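Local coordinates for Lmo0131 protein (Listeria monocytogenes, PDB 4Q6J), which probably hydrolyses the bacterial second messenger cyclic di-GMP, as an EAL-domain phosphodiesterase with a TIM-barrel fold, at residues Glu10-Tyr24 with Phe38-Leu51. Numbering follows the deposited sequence. Where two conformers were deposited one is given.
Sequences EIWDAIRRNSYLLYY and FEGLVRLKTATTIL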
loop_
_atom_site.group_PDB
_atom_site.type_symbol
_atom_site.label_atom_id
_atom_site.label_comp_id
_atom_site.label_asym_id
_atom_site.label_seq_id
_atom_site.Cartn_x
_atom_site.Cartn_y
_atom_site.Cartn_z
ATOM N N GLU B 10 2.121 29.822 -2.246
ATOM C CA GLU B 10 0.910 30.298 -2.901
ATOM C C GLU B 10 -0.241 29.286 -2.774
ATOM O O GLU B 10 -1.392 29.655 -2.544
ATOM C CB GLU B 10 1.217 30.593 -4.354
ATOM C CG GLU B 10 0.005 30.837 -5.191
ATOM C CD GLU B 10 0.361 31.296 -6.597
ATOM O OE1 GLU B 10 1.548 31.644 -6.845
ATOM O OE2 GLU B 10 -0.557 31.305 -7.451
ATOM N N ILE B 11 0.089 28.006 -2.903
ATOM C CA ILE B 11 -0.865 26.919 -2.630
ATOM C C ILE B 11 -1.435 26.936 -1.203
ATOM O O ILE B 11 -2.641 27.027 -1.028
ATOM C CB ILE B 11 -0.259 25.525 -2.975
ATOM C CG1 ILE B 11 -0.158 25.378 -4.499
ATOM C CG2 ILE B 11 -1.075 24.397 -2.360
ATOM C CD1 ILE B 11 0.515 24.149 -4.976
ATOM N N TRP B 12 -0.553 26.910 -0.216
ATOM C CA TRP B 12 -0.927 26.839 1.184
ATOM C C TRP B 12 -1.765 28.055 1.554
ATOM O O TRP B 12 -2.680 27.945 2.331
ATOM C CB TRP B 12 0.325 26.689 2.073
ATOM C CG TRP B 12 0.866 25.294 2.076
ATOM C CD1 TRP B 12 0.867 24.435 1.042
ATOM C CD2 TRP B 12 1.471 24.594 3.177
ATOM N NE1 TRP B 12 1.419 23.246 1.409
ATOM C CE2 TRP B 12 1.798 23.313 2.718
ATOM C CE3 TRP B 12 1.756 24.926 4.504
ATOM C CZ2 TRP B 12 2.410 22.367 3.527
ATOM C CZ3 TRP B 12 2.363 23.982 5.299
ATOM C CH2 TRP B 12 2.673 22.714 4.813
ATOM N N ASP B 13 -1.517 29.248 1.028
ATOM C CA ASP B 13 -2.342 30.400 1.366
ATOM C C ASP B 13 -3.736 30.291 0.753
ATOM O O ASP B 13 -4.707 30.766 1.336
ATOM C CB ASP B 13 -1.672 31.709 0.980
ATOM C CG ASP B 13 -2.145 32.871 1.839
ATOM O OD1 ASP B 13 -2.846 32.621 2.850
ATOM O OD2 ASP B 13 -1.806 34.028 1.515
ATOM N N ALA B 14 -3.848 29.652 -0.408
ATOM C CA ALA B 14 -5.164 29.453 -1.008
ATOM C C ALA B 14 -6.004 28.473 -0.172
ATOM O O ALA B 14 -7.167 28.672 0.069
ATOM C CB ALA B 14 -5.027 28.985 -2.423
ATOM N N ILE B 15 -5.384 27.408 0.282
ATOM C CA ILE B 15 -6.033 26.468 1.175
ATOM C C ILE B 15 -6.508 27.125 2.496
ATOM O O ILE B 15 -7.553 26.777 3.044
ATOM C CB ILE B 15 -5.066 25.343 1.475
ATOM C CG1 ILE B 15 -4.968 24.408 0.290
ATOM C CG2 ILE B 15 -5.501 24.581 2.654
ATOM C CD1 ILE B 15 -3.817 23.519 0.391
ATOM N N ARG B 16 -5.739 28.080 3.004
ATOM C CA ARG B 16 -6.128 28.832 4.208
ATOM C C ARG B 16 -7.279 29.813 3.967
ATOM O O ARG B 16 -8.126 30.012 4.838
ATOM C CB ARG B 16 -4.926 29.569 4.799
ATOM C CG ARG B 16 -3.909 28.623 5.398
ATOM C CD ARG B 16 -3.230 29.205 6.617
ATOM N NE ARG B 16 -2.172 28.330 7.111
ATOM C CZ ARG B 16 -0.939 28.331 6.630
ATOM N NH1 ARG B 16 -0.623 29.149 5.637
ATOM N NH2 ARG B 16 -0.027 27.521 7.132
ATOM N N ARG B 17 -7.302 30.421 2.783
ATOM C CA ARG B 17 -8.441 31.223 2.361
ATOM C C ARG B 17 -9.694 30.369 2.082
ATOM O O ARG B 17 -10.744 30.919 1.768
ATOM C CB ARG B 17 -8.102 32.037 1.112
ATOM C CG ARG B 17 -6.898 32.959 1.244
ATOM C CD ARG B 17 -6.366 33.357 -0.147
ATOM N NE ARG B 17 -4.989 33.877 -0.157
ATOM C CZ ARG B 17 -4.062 33.538 -1.057
ATOM N NH1 ARG B 17 -4.355 32.669 -2.022
ATOM N NH2 ARG B 17 -2.842 34.065 -0.995
ATOM N N ASN B 18 -9.588 29.044 2.204
ATOM C CA ASN B 18 -10.658 28.123 1.795
ATOM C C ASN B 18 -11.122 28.458 0.396
ATOM O O ASN B 18 -12.320 28.536 0.090
ATOM C CB ASN B 18 -11.839 28.131 2.765
ATOM C CG ASN B 18 -11.763 27.001 3.773
ATOM O OD1 ASN B 18 -11.429 25.867 3.423
ATOM N ND2 ASN B 18 -12.058 27.305 5.032
ATOM N N SER B 19 -10.138 28.664 -0.452
ATOM C CA SER B 19 -10.354 29.150 -1.779
ATOM C C SER B 19 -10.588 27.986 -2.788
ATOM O O SER B 19 -9.741 27.723 -3.632
ATOM C CB SER B 19 -9.130 30.003 -2.130
ATOM O OG SER B 19 -9.317 30.718 -3.309
ATOM N N TYR B 20 -11.733 27.300 -2.691
ATOM C CA TYR B 20 -12.036 26.158 -3.569
ATOM C C TYR B 20 -13.068 26.530 -4.612
ATOM O O TYR B 20 -13.826 27.465 -4.407
ATOM C CB TYR B 20 -12.569 24.973 -2.762
ATOM C CG TYR B 20 -11.652 24.485 -1.661
ATOM C CD1 TYR B 20 -10.541 23.713 -1.948
ATOM C CD2 TYR B 20 -11.910 24.780 -0.336
ATOM C CE1 TYR B 20 -9.698 23.265 -0.952
ATOM C CE2 TYR B 20 -11.080 24.338 0.666
ATOM C CZ TYR B 20 -9.977 23.575 0.356
ATOM O OH TYR B 20 -9.155 23.137 1.364
ATOM N N LEU B 21 -13.089 25.807 -5.724
ATOM C CA LEU B 21 -14.173 25.919 -6.698
ATOM C C LEU B 21 -14.712 24.538 -6.941
ATOM O O LEU B 21 -13.960 23.602 -6.952
ATOM C CB LEU B 21 -13.667 26.454 -8.041
ATOM C CG LEU B 21 -13.083 27.862 -8.134
ATOM C CD1 LEU B 21 -12.515 28.081 -9.511
ATOM C CD2 LEU B 21 -14.142 28.872 -7.827
ATOM N N LEU B 22 -16.012 24.385 -7.157
ATOM C CA LEU B 22 -16.498 23.078 -7.555
ATOM C C LEU B 22 -16.750 23.133 -9.066
ATOM O O LEU B 22 -17.499 23.981 -9.546
ATOM C CB LEU B 22 -17.760 22.694 -6.790
ATOM C CG LEU B 22 -18.096 21.207 -6.808
ATOM C CD1 LEU B 22 -17.014 20.446 -6.086
ATOM C CD2 LEU B 22 -19.466 20.904 -6.215
ATOM N N TYR B 23 -16.074 22.257 -9.810
ATOM C CA TYR B 23 -16.298 22.121 -11.232
ATOM C C TYR B 23 -17.174 20.913 -11.427
ATOM O O TYR B 23 -17.338 20.111 -10.499
ATOM C CB TYR B 23 -14.971 21.968 -11.971
ATOM C CG TYR B 23 -14.220 23.268 -12.233
ATOM C CD1 TYR B 23 -14.597 24.462 -11.611
ATOM C CD2 TYR B 23 -13.150 23.302 -13.122
ATOM C CE1 TYR B 23 -13.929 25.637 -11.854
ATOM C CE2 TYR B 23 -12.463 24.486 -13.373
ATOM C CZ TYR B 23 -12.859 25.646 -12.738
ATOM O OH TYR B 23 -12.179 26.817 -12.989
ATOM N N TYR B 24 -17.725 20.773 -12.635
ATOM C CA TYR B 24 -18.748 19.761 -12.941
ATOM C C TYR B 24 -18.475 19.098 -14.278
ATOM O O TYR B 24 -18.249 19.786 -15.274
ATOM C CB TYR B 24 -20.129 20.423 -13.018
ATOM C CG TYR B 24 -20.506 21.101 -11.746
ATOM C CD1 TYR B 24 -20.954 20.365 -10.661
ATOM C CD2 TYR B 24 -20.387 22.478 -11.605
ATOM C CE1 TYR B 24 -21.284 20.971 -9.471
ATOM C CE2 TYR B 24 -20.721 23.102 -10.409
ATOM C CZ TYR B 24 -21.162 22.335 -9.347
ATOM O OH TYR B 24 -21.495 22.923 -8.158
ATOM N N PHE B 38 -24.200 15.471 -13.147
ATOM C CA PHE B 38 -22.810 15.925 -13.199
ATOM C C PHE B 38 -21.996 15.248 -12.129
ATOM O O PHE B 38 -22.512 14.906 -11.066
ATOM C CB PHE B 38 -22.721 17.445 -12.984
ATOM C CG PHE B 38 -23.617 18.242 -13.912
ATOM C CD1 PHE B 38 -24.928 18.515 -13.562
ATOM C CD2 PHE B 38 -23.155 18.684 -15.146
ATOM C CE1 PHE B 38 -25.756 19.227 -14.430
ATOM C CE2 PHE B 38 -23.976 19.393 -16.012
ATOM C CZ PHE B 38 -25.263 19.658 -15.654
ATOM N N GLU B 39 -20.710 15.072 -12.404
ATOM C CA GLU B 39 -19.755 14.802 -11.329
ATOM C C GLU B 39 -19.114 16.108 -10.795
ATOM O O GLU B 39 -18.530 16.893 -11.566
ATOM C CB GLU B 39 -18.640 13.869 -11.760
ATOM C CG GLU B 39 -17.654 13.761 -10.604
ATOM C CD GLU B 39 -16.448 12.952 -10.898
ATOM O OE1 GLU B 39 -16.336 12.446 -12.027
ATOM O OE2 GLU B 39 -15.611 12.810 -9.992
ATOM N N GLY B 40 -19.204 16.326 -9.484
ATOM C CA GLY B 40 -18.601 17.497 -8.893
ATOM C C GLY B 40 -17.135 17.194 -8.683
ATOM O O GLY B 40 -16.777 16.147 -8.161
ATOM N N LEU B 41 -16.283 18.116 -9.095
ATOM C CA LEU B 41 -14.857 17.897 -9.009
ATOM C C LEU B 41 -14.235 19.126 -8.400
ATOM O O LEU B 41 -14.251 20.155 -9.033
ATOM C CB LEU B 41 -14.316 17.690 -10.409
ATOM C CG LEU B 41 -14.673 16.332 -10.987
ATOM C CD1 LEU B 41 -14.489 16.270 -12.507
ATOM C CD2 LEU B 41 -13.830 15.279 -10.281
ATOM N N VAL B 42 -13.705 19.020 -7.179
ATOM C CA VAL B 42 -13.136 20.183 -6.498
ATOM C C VAL B 42 -11.888 20.720 -7.209
ATOM O O VAL B 42 -11.109 19.966 -7.788
ATOM C CB VAL B 42 -12.823 19.906 -5.005
ATOM C CG1 VAL B 42 -11.467 19.229 -4.847
ATOM C CG2 VAL B 42 -12.897 21.182 -4.196
ATOM N N ARG B 43 -11.735 22.041 -7.179
ATOM C CA ARG B 43 -10.568 22.726 -7.701
ATOM C C ARG B 43 -10.102 23.685 -6.636
ATOM O O ARG B 43 -10.889 24.108 -5.791
ATOM C CB ARG B 43 -10.923 23.540 -8.948
ATOM C CG ARG B 43 -11.439 22.738 -10.118
ATOM C CD ARG B 43 -10.532 21.598 -10.325
ATOM N NE ARG B 43 -10.750 20.828 -11.534
ATOM C CZ ARG B 43 -10.851 19.510 -11.542
ATOM N NH1 ARG B 43 -10.797 18.857 -10.399
ATOM N NH2 ARG B 43 -11.018 18.848 -12.689
ATOM N N LEU B 44 -8.824 24.036 -6.677
ATOM C CA LEU B 44 -8.308 25.052 -5.783
ATOM C C LEU B 44 -7.931 26.228 -6.654
ATOM O O LEU B 44 -7.142 26.092 -7.587
ATOM C CB LEU B 44 -7.080 24.568 -5.013
ATOM C CG LEU B 44 -6.428 25.578 -4.055
ATOM C CD1 LEU B 44 -7.279 25.802 -2.823
ATOM C CD2 LEU B 44 -5.034 25.131 -3.690
ATOM N N LYS B 45 -8.510 27.384 -6.373
ATOM C CA LYS B 45 -8.171 28.575 -7.120
ATOM C C LYS B 45 -7.099 29.288 -6.328
ATOM O O LYS B 45 -7.351 29.684 -5.194
ATOM C CB LYS B 45 -9.394 29.486 -7.298
ATOM C CG LYS B 45 -9.200 30.455 -8.450
ATOM C CD LYS B 45 -10.053 31.689 -8.334
ATOM C CE LYS B 45 -10.293 32.376 -9.695
ATOM N NZ LYS B 45 -9.086 32.981 -10.314
ATOM N N THR B 46 -5.913 29.440 -6.918
ATOM C CA THR B 46 -4.823 30.202 -6.284
ATOM C C THR B 46 -4.690 31.576 -6.921
ATOM O O THR B 46 -5.575 32.026 -7.641
ATOM C CB THR B 46 -3.482 29.500 -6.416
ATOM O OG1 THR B 46 -2.986 29.702 -7.744
ATOM C CG2 THR B 46 -3.616 27.993 -6.100
ATOM N N ALA B 47 -3.572 32.238 -6.657
ATOM C CA ALA B 47 -3.372 33.585 -7.152
ATOM C C ALA B 47 -3.227 33.566 -8.658
ATOM O O ALA B 47 -3.770 34.415 -9.355
ATOM C CB ALA B 47 -2.148 34.210 -6.510
ATOM N N THR B 48 -2.497 32.584 -9.164
ATOM C CA THR B 48 -2.066 32.620 -10.552
ATOM C C THR B 48 -2.700 31.531 -11.420
ATOM O O THR B 48 -2.492 31.499 -12.630
ATOM C CB THR B 48 -0.524 32.558 -10.642
ATOM O OG1 THR B 48 -0.054 31.319 -10.108
ATOM C CG2 THR B 48 0.102 33.708 -9.866
ATOM N N THR B 49 -3.488 30.649 -10.814
ATOM C CA THR B 49 -4.022 29.519 -11.551
ATOM C C THR B 49 -5.141 28.819 -10.792
ATOM O O THR B 49 -5.574 29.298 -9.745
ATOM C CB THR B 49 -2.888 28.523 -11.912
ATOM O OG1 THR B 49 -3.304 27.640 -12.957
ATOM C CG2 THR B 49 -2.442 27.730 -10.688
ATOM N N ILE B 50 -5.618 27.707 -11.360
ATOM C CA ILE B 50 -6.631 26.837 -10.752
ATOM C C ILE B 50 -6.119 25.406 -10.803
ATOM O O ILE B 50 -5.821 24.883 -11.878
ATOM C CB ILE B 50 -8.030 26.963 -11.439
ATOM C CG1 ILE B 50 -8.437 28.428 -11.510
ATOM C CG2 ILE B 50 -9.098 26.220 -10.653
ATOM C CD1 ILE B 50 -9.835 28.667 -11.848
ATOM N N LEU B 51 -6.003 24.781 -9.637
ATOM C CA LEU B 51 -5.418 23.450 -9.495
ATOM C C LEU B 51 -6.457 22.360 -9.256
ATOM O O LEU B 51 -7.468 22.593 -8.598
ATOM C CB LEU B 51 -4.412 23.443 -8.332
ATOM C CG LEU B 51 -2.889 23.471 -8.577
ATOM C CD1 LEU B 51 -2.509 24.461 -9.632
ATOM C CD2 LEU B 51 -2.141 23.771 -7.303
HETATM O O HOH W 1 -6.837 32.683 -4.214
#
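With CG anti to the backbone N (chi1 169°) and the chain extended beyond it, E10 sends its carboxylate from helix 8-16 into the 46-49 turn, while R43, with CG anti to its carbonyl carbon (chi1 -62°), lays that CG over the Y23 ring. The second contact lies in the antiparallel hairpin of strands 20-29 and 35-45, part of the sheet of the EAL-domain TIM barrel; the first ties the preceding helix to the turn after the hairpin. T48 OG1 bonds E10 OE2 at 2.7 Å on the syn side, slightly out of the carboxylate plane, and T48 N meets E10 OE2 at 2.9 Å, nearly along the C-O axis. These two donors probably favour a charged carboxylate; T46 OG1 lies 2.9 Å from E10 OE2, but its proton may go to T49 O instead. A Schellman motif at N18 ends the helix. Just before the strand, S19 is bonded twice to K45, S19 OG giving its proton to K45 O and K45 N bonding S19 O. Hydrogen-bonded pairs L21-R43 and Y23-L41 follow, each with two backbone bonds. On the face carrying Y20, L22 and V42, L44 pushes its forked end under the helix: L44 CD2 meets I15 CG1 at 4.0 Å and L44 CD1 meets A14 CB, while Y20 CD1 touches L44 CD1 too. Helices 53-62 and 66-83 cover this face; Y20 touches both, and V42 meets V73 of the latter. On the other face, L21 CD1 packs on I50 CD1 at 3.6 Å. R43 CG sits 3.6 Å from the centroid of the Y23 ring, a CH-pi contact; the guanidinium plane stands 56° from the ring, and R43 NH1 bonds V42 O at 2.9 Å, with that oxygen near the guanidinium plane.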